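Local coordinates for agarase (Microbulbifer thermotolerans, PDB 3WZ1), which hydrolyses beta-1,4-galactosidic linkages inside agarose chains through its GH16 catalytic domain, giving neoagarotetraose as the main product, at residues E44-G49 and M232-N237; F50-T55 and A124-E129; L199-D204 and R209-Q214. One frame throughout, in Å; residues are numbered along the deposited sequence.

Contact 1 (E44-G49 and M232-N237); sequences ERWKEG and MYAIIN
Trp46 reaches across to Ala234 and Ile236 with the far rim of its indole, and these two residues are all it meets on segment 232-237. Strand 46-48 and strand 232-239 of the jelly roll both pair antiparallel with strand 87-94, consistent with the 9.2 Å between Trp46 CA and Ala234 CA, so a long side chain has to span the gap. CB itself leaves the backbone neither toward the other strand nor away from it; chi1 (-52°) sets CG anti to the carbonyl carbon, and the length of the indole then carries CZ3 and CH2 across. CD1 and NE1 lie under the CB of the preceding residue, Arg45, which stands 3.5 Å above the ring plane, closest to these two atoms. NE1 turns its hydrogen to Asp27 OD2, outside the two segments. At the six-membered end, the ring edge at CZ3 faces the backbone of strand 232-239: Ala234 O lies near the ring plane, 4.2 Å from Trp46 CZ3. The same CZ3 lies 4.3 Å from Ala234 CB, a methyl pointing back at segment 44-49. Finally CH2, beside CZ3, meets Ile236 CD1, which comes in obliquely at 4.3 Å. Phe42 meets the indole at about 40° between planes, and Val269 of strand 264-276 touches both Trp46 and Ile236, so the group belongs to the domain interior. No hydrogen bond crosses between the segments. The contact is largely nonpolar, with one carbonyl oxygen at the ring edge; it rests on dispersion and burial, and the indole's one polar atom is satisfied by Asp27.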
loop_
_atom_site.group_PDB
_atom_site.type_symbol
_atom_site.label_atom_id
_atom_site.label_comp_id
_atom_site.label_asym_id
_atom_site.label_seq_id
_atom_site.Cartn_x
_atom_site.Cartn_y
_atom_site.Cartn_z
ATOM N N GLU A 44 13.838 3.422 13.609
ATOM C CA GLU A 44 14.299 2.051 13.737
ATOM C C GLU A 44 13.854 1.206 12.539
ATOM O O GLU A 44 14.530 0.236 12.164
ATOM C CB GLU A 44 13.789 1.398 15.018
ATOM C CG GLU A 44 14.444 1.856 16.313
ATOM C CD GLU A 44 13.694 1.309 17.531
ATOM O OE1 GLU A 44 13.068 0.223 17.423
ATOM O OE2 GLU A 44 13.681 1.969 18.587
ATOM N N ARG A 45 12.709 1.558 11.960
ATOM C CA ARG A 45 12.145 0.788 10.849
ATOM C C ARG A 45 12.036 1.540 9.535
ATOM O O ARG A 45 12.111 0.922 8.466
ATOM C CB ARG A 45 10.735 0.305 11.216
ATOM C CG ARG A 45 10.716 -0.751 12.305
ATOM C CD ARG A 45 9.302 -1.045 12.758
ATOM N NE ARG A 45 9.336 -2.166 13.690
ATOM C CZ ARG A 45 9.696 -2.084 14.965
ATOM N NH1 ARG A 45 10.017 -0.920 15.532
ATOM N NH2 ARG A 45 9.751 -3.193 15.682
ATOM N N TRP A 46 11.785 2.847 9.627
ATOM C CA TRP A 46 11.271 3.635 8.498
ATOM C C TRP A 46 12.160 4.777 8.102
ATOM O O TRP A 46 12.907 5.321 8.922
ATOM C CB TRP A 46 9.883 4.229 8.814
ATOM C CG TRP A 46 8.902 3.177 9.291
ATOM C CD1 TRP A 46 8.480 2.979 10.569
ATOM C CD2 TRP A 46 8.284 2.157 8.493
ATOM N NE1 TRP A 46 7.617 1.900 10.616
ATOM C CE2 TRP A 46 7.484 1.383 9.356
ATOM C CE3 TRP A 46 8.305 1.842 7.129
ATOM C CZ2 TRP A 46 6.736 0.294 8.900
ATOM C CZ3 TRP A 46 7.557 0.769 6.681
ATOM C CH2 TRP A 46 6.789 0.014 7.559
ATOM N N LYS A 47 12.060 5.149 6.840
ATOM C CA LYS A 47 12.570 6.432 6.371
ATOM C C LYS A 47 11.412 7.238 5.798
ATOM O O LYS A 47 10.407 6.664 5.335
ATOM C CB LYS A 47 13.668 6.230 5.311
ATOM C CG LYS A 47 13.165 5.646 3.984
ATOM C CD LYS A 47 14.212 5.489 2.884
ATOM C CE LYS A 47 14.671 6.817 2.278
ATOM N NZ LYS A 47 13.739 7.659 1.451
ATOM N N GLU A 48 11.537 8.568 5.812
ATOM C CA GLU A 48 10.571 9.402 5.091
ATOM C C GLU A 48 10.829 9.281 3.598
ATOM O O GLU A 48 11.984 9.139 3.172
ATOM C CB GLU A 48 10.677 10.860 5.529
ATOM C CG GLU A 48 10.199 11.056 6.967
ATOM C CD GLU A 48 11.031 12.044 7.751
ATOM O OE1 GLU A 48 10.444 12.962 8.357
ATOM O OE2 GLU A 48 12.283 11.859 7.769
ATOM N N GLY A 49 9.775 9.362 2.802
ATOM C CA GLY A 49 9.879 9.354 1.341
ATOM C C GLY A 49 9.750 7.982 0.725
ATOM O O GLY A 49 8.918 7.182 1.158
ATOM N N MET A 232 11.622 -6.567 -1.883
ATOM C CA MET A 232 10.801 -5.371 -2.056
ATOM C C MET A 232 10.662 -4.605 -0.756
ATOM O O MET A 232 10.480 -5.189 0.317
ATOM C CB MET A 232 9.401 -5.721 -2.561
ATOM C CG MET A 232 9.389 -6.398 -3.917
ATOM S SD MET A 232 7.696 -6.640 -4.474
ATOM C CE MET A 232 7.976 -7.810 -5.808
ATOM N N TYR A 233 10.713 -3.280 -0.873
ATOM C CA TYR A 233 10.565 -2.388 0.264
ATOM C C TYR A 233 9.087 -2.095 0.491
ATOM O O TYR A 233 8.325 -1.936 -0.474
ATOM C CB TYR A 233 11.337 -1.076 0.032
ATOM C CG TYR A 233 12.821 -1.337 -0.053
ATOM C CD1 TYR A 233 13.411 -1.724 -1.248
ATOM C CD2 TYR A 233 13.608 -1.256 1.086
ATOM C CE1 TYR A 233 14.754 -2.037 -1.300
ATOM C CE2 TYR A 233 14.958 -1.565 1.036
ATOM C CZ TYR A 233 15.503 -1.948 -0.158
ATOM O OH TYR A 233 16.852 -2.270 -0.220
ATOM N N ALA A 234 8.690 -2.026 1.757
ATOM C CA ALA A 234 7.340 -1.613 2.116
ATOM C C ALA A 234 7.201 -0.108 2.005
ATOM O O ALA A 234 8.053 0.625 2.523
ATOM C CB ALA A 234 7.035 -2.069 3.530
ATOM N N ILE A 235 6.116 0.352 1.381
ATOM C CA ILE A 235 5.867 1.769 1.194
ATOM C C ILE A 235 4.432 2.057 1.596
ATOM O O ILE A 235 3.497 1.347 1.207
ATOM C CB ILE A 235 6.101 2.192 -0.279
ATOM C CG1 ILE A 235 7.494 1.729 -0.758
ATOM C CG2 ILE A 235 5.921 3.684 -0.446
ATOM C CD1 ILE A 235 7.694 1.866 -2.256
ATOM N N ILE A 236 4.275 3.116 2.375
ATOM C CA ILE A 236 2.949 3.591 2.773
ATOM C C ILE A 236 2.888 5.025 2.303
ATOM O O ILE A 236 3.695 5.848 2.725
ATOM C CB ILE A 236 2.726 3.511 4.283
ATOM C CG1 ILE A 236 2.958 2.079 4.807
ATOM C CG2 ILE A 236 1.300 3.983 4.601
ATOM C CD1 ILE A 236 3.232 2.022 6.297
ATOM N N ASN A 237 1.958 5.347 1.415
ATOM C CA ASN A 237 1.891 6.698 0.909
ATOM C C ASN A 237 0.493 7.068 0.482
ATOM O O ASN A 237 -0.420 6.233 0.548
ATOM C CB ASN A 237 2.914 6.912 -0.228
ATOM C CG ASN A 237 2.493 6.305 -1.551
ATOM O OD1 ASN A 237 1.308 6.083 -1.804
ATOM N ND2 ASN A 237 3.458 6.055 -2.421
#

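Contact 2 (F50-T55 and A124-E129). With NA (sodium ion), chain C.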
loop_
_atom_site.group_PDB
_atom_site.type_symbol
_atom_site.label_atom_id
_atom_site.label_comp_id
_atom_site.label_asym_id
_atom_site.label_seq_id
_atom_site.Cartn_x
_atom_site.Cartn_y
_atom_site.Cartn_z
ATOM N N PHE A 50 10.603 7.729 -0.264
ATOM C CA PHE A 50 10.454 6.652 -1.241
ATOM C C PHE A 50 11.729 5.815 -1.202
ATOM O O PHE A 50 12.633 6.040 -0.368
ATOM C CB PHE A 50 10.213 7.337 -2.621
ATOM C CG PHE A 50 9.971 6.415 -3.797
ATOM C CD1 PHE A 50 8.960 5.464 -3.799
ATOM C CD2 PHE A 50 10.736 6.541 -4.954
ATOM C CE1 PHE A 50 8.752 4.647 -4.890
ATOM C CE2 PHE A 50 10.512 5.724 -6.058
ATOM C CZ PHE A 50 9.506 4.774 -6.027
ATOM N N ILE A 51 11.826 4.829 -2.093
ATOM C CA ILE A 51 13.043 4.000 -2.174
ATOM C C ILE A 51 14.240 4.763 -2.730
ATOM O O ILE A 51 15.382 4.310 -2.570
ATOM C CB ILE A 51 12.839 2.701 -2.980
ATOM C CG1 ILE A 51 12.313 2.993 -4.392
ATOM C CG2 ILE A 51 11.889 1.763 -2.249
ATOM C CD1 ILE A 51 12.466 1.826 -5.334
ATOM N N ASN A 52 13.975 5.890 -3.388
ATOM C CA ASN A 52 15.014 6.734 -3.979
ATOM C C ASN A 52 14.512 8.187 -3.954
ATOM O O ASN A 52 13.415 8.446 -3.441
ATOM C CB ASN A 52 15.393 6.205 -5.374
ATOM C CG ASN A 52 14.252 6.270 -6.380
ATOM O OD1 ASN A 52 13.583 7.287 -6.516
ATOM N ND2 ASN A 52 14.043 5.176 -7.123
ATOM N N PRO A 53 15.299 9.147 -4.479
ATOM C CA PRO A 53 14.864 10.530 -4.352
ATOM C C PRO A 53 13.680 10.995 -5.203
ATOM O O PRO A 53 13.288 12.166 -5.102
ATOM C CB PRO A 53 16.119 11.317 -4.750
ATOM C CG PRO A 53 17.247 10.396 -4.411
ATOM C CD PRO A 53 16.720 9.058 -4.837
ATOM N N TRP A 54 13.118 10.140 -6.052
ATOM C CA TRP A 54 11.958 10.538 -6.844
ATOM C C TRP A 54 10.851 11.062 -5.946
ATOM O O TRP A 54 10.566 10.462 -4.922
ATOM C CB TRP A 54 11.437 9.352 -7.630
ATOM C CG TRP A 54 10.386 9.658 -8.632
ATOM C CD1 TRP A 54 10.429 10.623 -9.601
ATOM C CD2 TRP A 54 9.164 8.943 -8.835
ATOM N NE1 TRP A 54 9.282 10.578 -10.360
ATOM C CE2 TRP A 54 8.500 9.545 -9.923
ATOM C CE3 TRP A 54 8.549 7.867 -8.186
ATOM C CZ2 TRP A 54 7.263 9.092 -10.392
ATOM C CZ3 TRP A 54 7.316 7.413 -8.667
ATOM C CH2 TRP A 54 6.690 8.039 -9.756
ATOM N N THR A 55 10.238 12.170 -6.337
ATOM C CA THR A 55 9.187 12.771 -5.506
ATOM C C THR A 55 7.759 12.422 -5.933
ATOM O O THR A 55 6.806 12.922 -5.328
ATOM C CB THR A 55 9.361 14.286 -5.416
ATOM O OG1 THR A 55 9.426 14.830 -6.732
ATOM C CG2 THR A 55 10.646 14.595 -4.633
ATOM N N ALA A 124 14.222 -2.471 -5.359
ATOM C CA ALA A 124 15.137 -1.332 -5.388
ATOM C C ALA A 124 15.314 -0.730 -6.781
ATOM O O ALA A 124 15.557 0.472 -6.910
ATOM C CB ALA A 124 16.485 -1.774 -4.860
ATOM N N ASP A 125 15.199 -1.567 -7.803
ATOM C CA ASP A 125 15.372 -1.150 -9.190
ATOM C C ASP A 125 14.072 -0.748 -9.882
ATOM O O ASP A 125 14.065 -0.477 -11.089
ATOM C CB ASP A 125 16.142 -2.222 -9.997
ATOM C CG ASP A 125 15.338 -3.494 -10.265
ATOM O OD1 ASP A 125 14.153 -3.580 -9.889
ATOM O OD2 ASP A 125 15.904 -4.424 -10.892
ATOM N N SER A 126 12.960 -0.713 -9.130
ATOM C CA SER A 126 11.646 -0.291 -9.655
ATOM C C SER A 126 11.078 -1.151 -10.782
ATOM O O SER A 126 10.274 -0.667 -11.575
ATOM C CB SER A 126 11.680 1.177 -10.108
ATOM O OG SER A 126 11.942 2.020 -9.022
ATOM N N THR A 127 11.458 -2.431 -10.843
ATOM C CA THR A 127 10.951 -3.315 -11.878
ATOM C C THR A 127 9.858 -4.258 -11.402
ATOM O O THR A 127 9.122 -4.777 -12.218
ATOM C CB THR A 127 12.068 -4.172 -12.520
ATOM O OG1 THR A 127 12.662 -5.038 -11.544
ATOM C CG2 THR A 127 13.130 -3.277 -13.161
ATOM N N GLU A 128 9.743 -4.474 -10.083
ATOM C CA GLU A 128 8.784 -5.440 -9.541
ATOM C C GLU A 128 8.033 -4.820 -8.374
ATOM O O GLU A 128 8.656 -4.274 -7.453
ATOM C CB GLU A 128 9.494 -6.743 -9.132
ATOM C CG GLU A 128 10.107 -7.472 -10.321
ATOM C CD GLU A 128 10.906 -8.696 -9.972
ATOM O OE1 GLU A 128 10.791 -9.227 -8.836
ATOM O OE2 GLU A 128 11.683 -9.120 -10.878
ATOM N N GLU A 129 6.702 -4.911 -8.428
ATOM C CA GLU A 129 5.805 -4.220 -7.501
ATOM C C GLU A 129 4.633 -5.108 -7.114
ATOM O O GLU A 129 4.039 -5.758 -7.979
ATOM C CB GLU A 129 5.271 -2.935 -8.155
ATOM C CG GLU A 129 4.116 -2.250 -7.414
ATOM C CD GLU A 129 3.692 -0.928 -8.032
ATOM O OE1 GLU A 129 4.412 -0.397 -8.914
ATOM O OE2 GLU A 129 2.634 -0.396 -7.637
HETATM NA NA NA C . 12.138 -11.352 -10.688
HETATM O O HOH W 1 14.708 2.404 -8.720
HETATM O O HOH W 2 11.993 4.906 -9.286
HETATM O O HOH W 3 16.164 2.836 -5.903
HETATM O O HOH W 4 14.744 -11.264 -10.564
#
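Ile51 turns a bare methyl toward two oxygens: its CD1 lies 3.7 Å from both Ala124 O and Ser126 OG, and no direct hydrogen bond joins the segments. These are surface loops of the GH16 jelly roll, each shaped by an Asx turn. Water does the polar bridging, gathered round the amide nitrogen of Asn52. One water accepts from Asn52 ND2 at 3.0 Å and also bonds Ser126 OG. A second donates to Ala124 O at 2.8 Å and bonds Ser126 OG as well, while a third donates to the same carbonyl; both take only weak bonds from Asn52 ND2. The amide is held for this job by its other end, because Trp54 N donates to Asn52 OD1 in the carbonyl plane, 2.9 Å away and at 160°. Ile51 CG1 sits over the centre of the Phe50 ring, chi1 (56°) placing it between the backbone N and the carbonyl carbon. In the second Asx turn, Thr127 N and OG1 reach Asp125 OD1 from the same face of the carboxylate. Beyond it lie Glu129, the predicted nucleophile, and Glu128, whose OE2 binds a sodium ion at 2.3 Å alongside Thr226, Gly227 and Ser229.

Contact 3 (L199-D204 and R209-Q214)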
loop_
_atom_site.group_PDB
_atom_site.type_symbol
_atom_site.label_atom_id
_atom_site.label_comp_id
_atom_site.label_asym_id
_atom_site.label_seq_id
_atom_site.Cartn_x
_atom_site.Cartn_y
_atom_site.Cartn_z
ATOM N N LEU A 199 0.465 -15.070 -5.631
ATOM C CA LEU A 199 -0.044 -14.084 -4.671
ATOM C C LEU A 199 -1.462 -14.416 -4.242
ATOM O O LEU A 199 -2.315 -14.764 -5.080
ATOM C CB LEU A 199 -0.087 -12.711 -5.339
ATOM C CG LEU A 199 1.216 -12.169 -5.926
ATOM C CD1 LEU A 199 0.932 -10.840 -6.577
ATOM C CD2 LEU A 199 2.296 -12.002 -4.875
ATOM N N GLU A 200 -1.738 -14.258 -2.946
ATOM C CA GLU A 200 -3.096 -14.380 -2.414
ATOM C C GLU A 200 -3.497 -13.105 -1.704
ATOM O O GLU A 200 -2.760 -12.627 -0.838
ATOM C CB GLU A 200 -3.212 -15.552 -1.439
ATOM C CG GLU A 200 -2.922 -16.910 -2.066
ATOM C CD GLU A 200 -2.682 -18.014 -1.058
ATOM O OE1 GLU A 200 -2.655 -17.783 0.168
ATOM O OE2 GLU A 200 -2.500 -19.173 -1.529
ATOM N N TYR A 201 -4.665 -12.566 -2.047
ATOM C CA TYR A 201 -5.173 -11.340 -1.415
ATOM C C TYR A 201 -6.264 -11.631 -0.402
ATOM O O TYR A 201 -7.221 -12.370 -0.709
ATOM C CB TYR A 201 -5.725 -10.377 -2.461
ATOM C CG TYR A 201 -4.653 -9.822 -3.392
ATOM C CD1 TYR A 201 -4.184 -10.564 -4.461
ATOM C CD2 TYR A 201 -4.102 -8.558 -3.184
ATOM C CE1 TYR A 201 -3.200 -10.068 -5.291
ATOM C CE2 TYR A 201 -3.118 -8.051 -4.030
ATOM C CZ TYR A 201 -2.667 -8.808 -5.080
ATOM O OH TYR A 201 -1.679 -8.351 -5.940
ATOM N N TYR A 202 -6.158 -11.004 0.762
ATOM C CA TYR A 202 -7.097 -11.201 1.865
ATOM C C TYR A 202 -7.658 -9.867 2.344
ATOM O O TYR A 202 -6.902 -8.913 2.559
ATOM C CB TYR A 202 -6.396 -11.888 3.031
ATOM C CG TYR A 202 -5.885 -13.276 2.711
ATOM C CD1 TYR A 202 -4.670 -13.467 2.075
ATOM C CD2 TYR A 202 -6.600 -14.389 3.106
ATOM C CE1 TYR A 202 -4.194 -14.731 1.809
ATOM C CE2 TYR A 202 -6.138 -15.663 2.857
ATOM C CZ TYR A 202 -4.928 -15.831 2.195
ATOM O OH TYR A 202 -4.473 -17.103 1.938
ATOM N N VAL A 203 -8.983 -9.793 2.481
ATOM C CA VAL A 203 -9.647 -8.587 2.961
ATOM C C VAL A 203 -10.413 -8.960 4.228
ATOM O O VAL A 203 -11.243 -9.879 4.199
ATOM C CB VAL A 203 -10.585 -7.991 1.899
ATOM C CG1 VAL A 203 -11.370 -6.814 2.467
ATOM C CG2 VAL A 203 -9.800 -7.554 0.661
ATOM N N ASP A 204 -10.104 -8.299 5.342
ATOM C CA ASP A 204 -10.775 -8.562 6.609
ATOM C C ASP A 204 -10.817 -10.065 6.949
ATOM O O ASP A 204 -11.851 -10.604 7.390
ATOM C CB ASP A 204 -12.163 -7.912 6.608
ATOM C CG ASP A 204 -12.096 -6.395 6.506
ATOM O OD1 ASP A 204 -11.161 -5.848 7.097
ATOM O OD2 ASP A 204 -13.003 -5.789 5.890
ATOM N N ARG A 209 -8.946 -13.213 -3.643
ATOM C CA ARG A 209 -8.376 -13.321 -4.988
ATOM C C ARG A 209 -7.044 -14.027 -4.926
ATOM O O ARG A 209 -6.209 -13.725 -4.059
ATOM C CB ARG A 209 -8.190 -11.926 -5.601
ATOM C CG ARG A 209 -7.499 -11.880 -6.954
ATOM C CD ARG A 209 -7.601 -10.468 -7.503
ATOM N NE ARG A 209 -6.845 -10.212 -8.717
ATOM C CZ ARG A 209 -7.272 -10.409 -9.967
ATOM N NH1 ARG A 209 -8.468 -10.948 -10.214
ATOM N NH2 ARG A 209 -6.498 -10.056 -10.975
ATOM N N THR A 210 -6.818 -14.923 -5.887
ATOM C CA THR A 210 -5.545 -15.598 -6.040
ATOM C C THR A 210 -5.019 -15.264 -7.419
ATOM O O THR A 210 -5.737 -15.396 -8.416
ATOM C CB THR A 210 -5.691 -17.123 -5.863
ATOM O OG1 THR A 210 -6.147 -17.400 -4.542
ATOM C CG2 THR A 210 -4.368 -17.814 -6.086
ATOM N N VAL A 211 -3.772 -14.819 -7.481
ATOM C CA VAL A 211 -3.119 -14.473 -8.725
ATOM C C VAL A 211 -1.918 -15.403 -8.864
ATOM O O VAL A 211 -0.921 -15.241 -8.166
ATOM C CB VAL A 211 -2.689 -12.993 -8.701
ATOM C CG1 VAL A 211 -1.906 -12.631 -9.958
ATOM C CG2 VAL A 211 -3.924 -12.107 -8.549
ATOM N N SER A 212 -2.016 -16.383 -9.766
ATOM C CA SER A 212 -1.080 -17.499 -9.770
ATOM C C SER A 212 -0.742 -17.919 -11.204
ATOM O O SER A 212 -1.645 -18.098 -12.011
ATOM C CB SER A 212 -1.669 -18.678 -9.004
ATOM O OG SER A 212 -0.663 -19.652 -8.727
ATOM N N GLY A 213 0.548 -18.082 -11.484
ATOM C CA GLY A 213 1.024 -18.555 -12.791
ATOM C C GLY A 213 1.523 -17.439 -13.687
ATOM O O GLY A 213 1.077 -16.294 -13.585
ATOM N N GLN A 214 2.446 -17.792 -14.582
ATOM C CA GLN A 214 3.090 -16.829 -15.477
ATOM C C GLN A 214 2.109 -16.057 -16.352
ATOM O O GLN A 214 2.345 -14.886 -16.651
ATOM C CB GLN A 214 4.116 -17.536 -16.360
ATOM C CG GLN A 214 5.031 -16.602 -17.135
ATOM C CD GLN A 214 6.207 -17.344 -17.745
ATOM O OE1 GLN A 214 6.147 -18.563 -17.924
ATOM N NE2 GLN A 214 7.287 -16.620 -18.051
#
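Leu199 and Val211, then Tyr201 and Arg209, form hydrogen-bonded antiparallel pairs with Glu200 and Thr210 as the non-hydrogen-bonded pair between them, the strand axes 4.8 Å apart and 167° from parallel. This is the beta hairpin of strands 198-203 and 206-212 in the GH16 jelly roll. Leu199 N gives to Val211 O at 2.9 Å and Val211 N returns the bond to Leu199 O. Tyr201 N points at Arg209 O at 2.8 Å, almost straight at 177°. Glu200 and Thr210 lie side by side on one face, with Glu200 CG 4.1 Å from Thr210 OG1. Further out, Tyr202 OH donates to Glu200 OE1 at 2.6 Å, arriving from above the carboxylate plane, while His198 NE2 bonds Glu200 OE2, so the carboxylate is gripped at both oxygens. With an alanine in place of Glu200, Tyr202 OH and His198 NE2 would probably be left without their acceptor, and the tyrosine ring would be freer to turn. On the other face stand Leu199, Tyr201, Arg209 and Val211. Arg209 carries its charge out to a salt bridge with Asp169. The phenol of Tyr201 ends on Ser153 O of strand 150-158, which ties the hairpin to that strand. Arg209 O lies in the plane of the Tyr201 ring, at its edge. With CG anti to the carbonyl carbon (chi1 -66°), the ring leans back along its strand in the direction of Leu199, and this brings Tyr201 CE1 diagonally to Val211 CG2 at 3.9 Å.

Overall arrangement
Contacts 1 and 2 are neighbours, with centres 11 Å apart, and the chain runs straight from 44-49 into 50-55. They also touch through side chains: Tyr233 CB packs on Ile51 CG2 at 3.7 Å, and Met232 CE meets Glu128 CB at 3.8 Å, so strand 232-239 backs both the surface loops and the sodium ligand. Contact 3 stands apart, its centre about 23 Å from each of the others and across the middle of the domain from contact 1. Segment 124-129 carries Glu129, the predicted nucleophile, though that residue does not touch 50-55. The Tyr201 side chain lies about 9 Å from those of Glu129 and Glu134, the predicted proton donor, and the Ile236 side chain about 11 Å from that of Glu134.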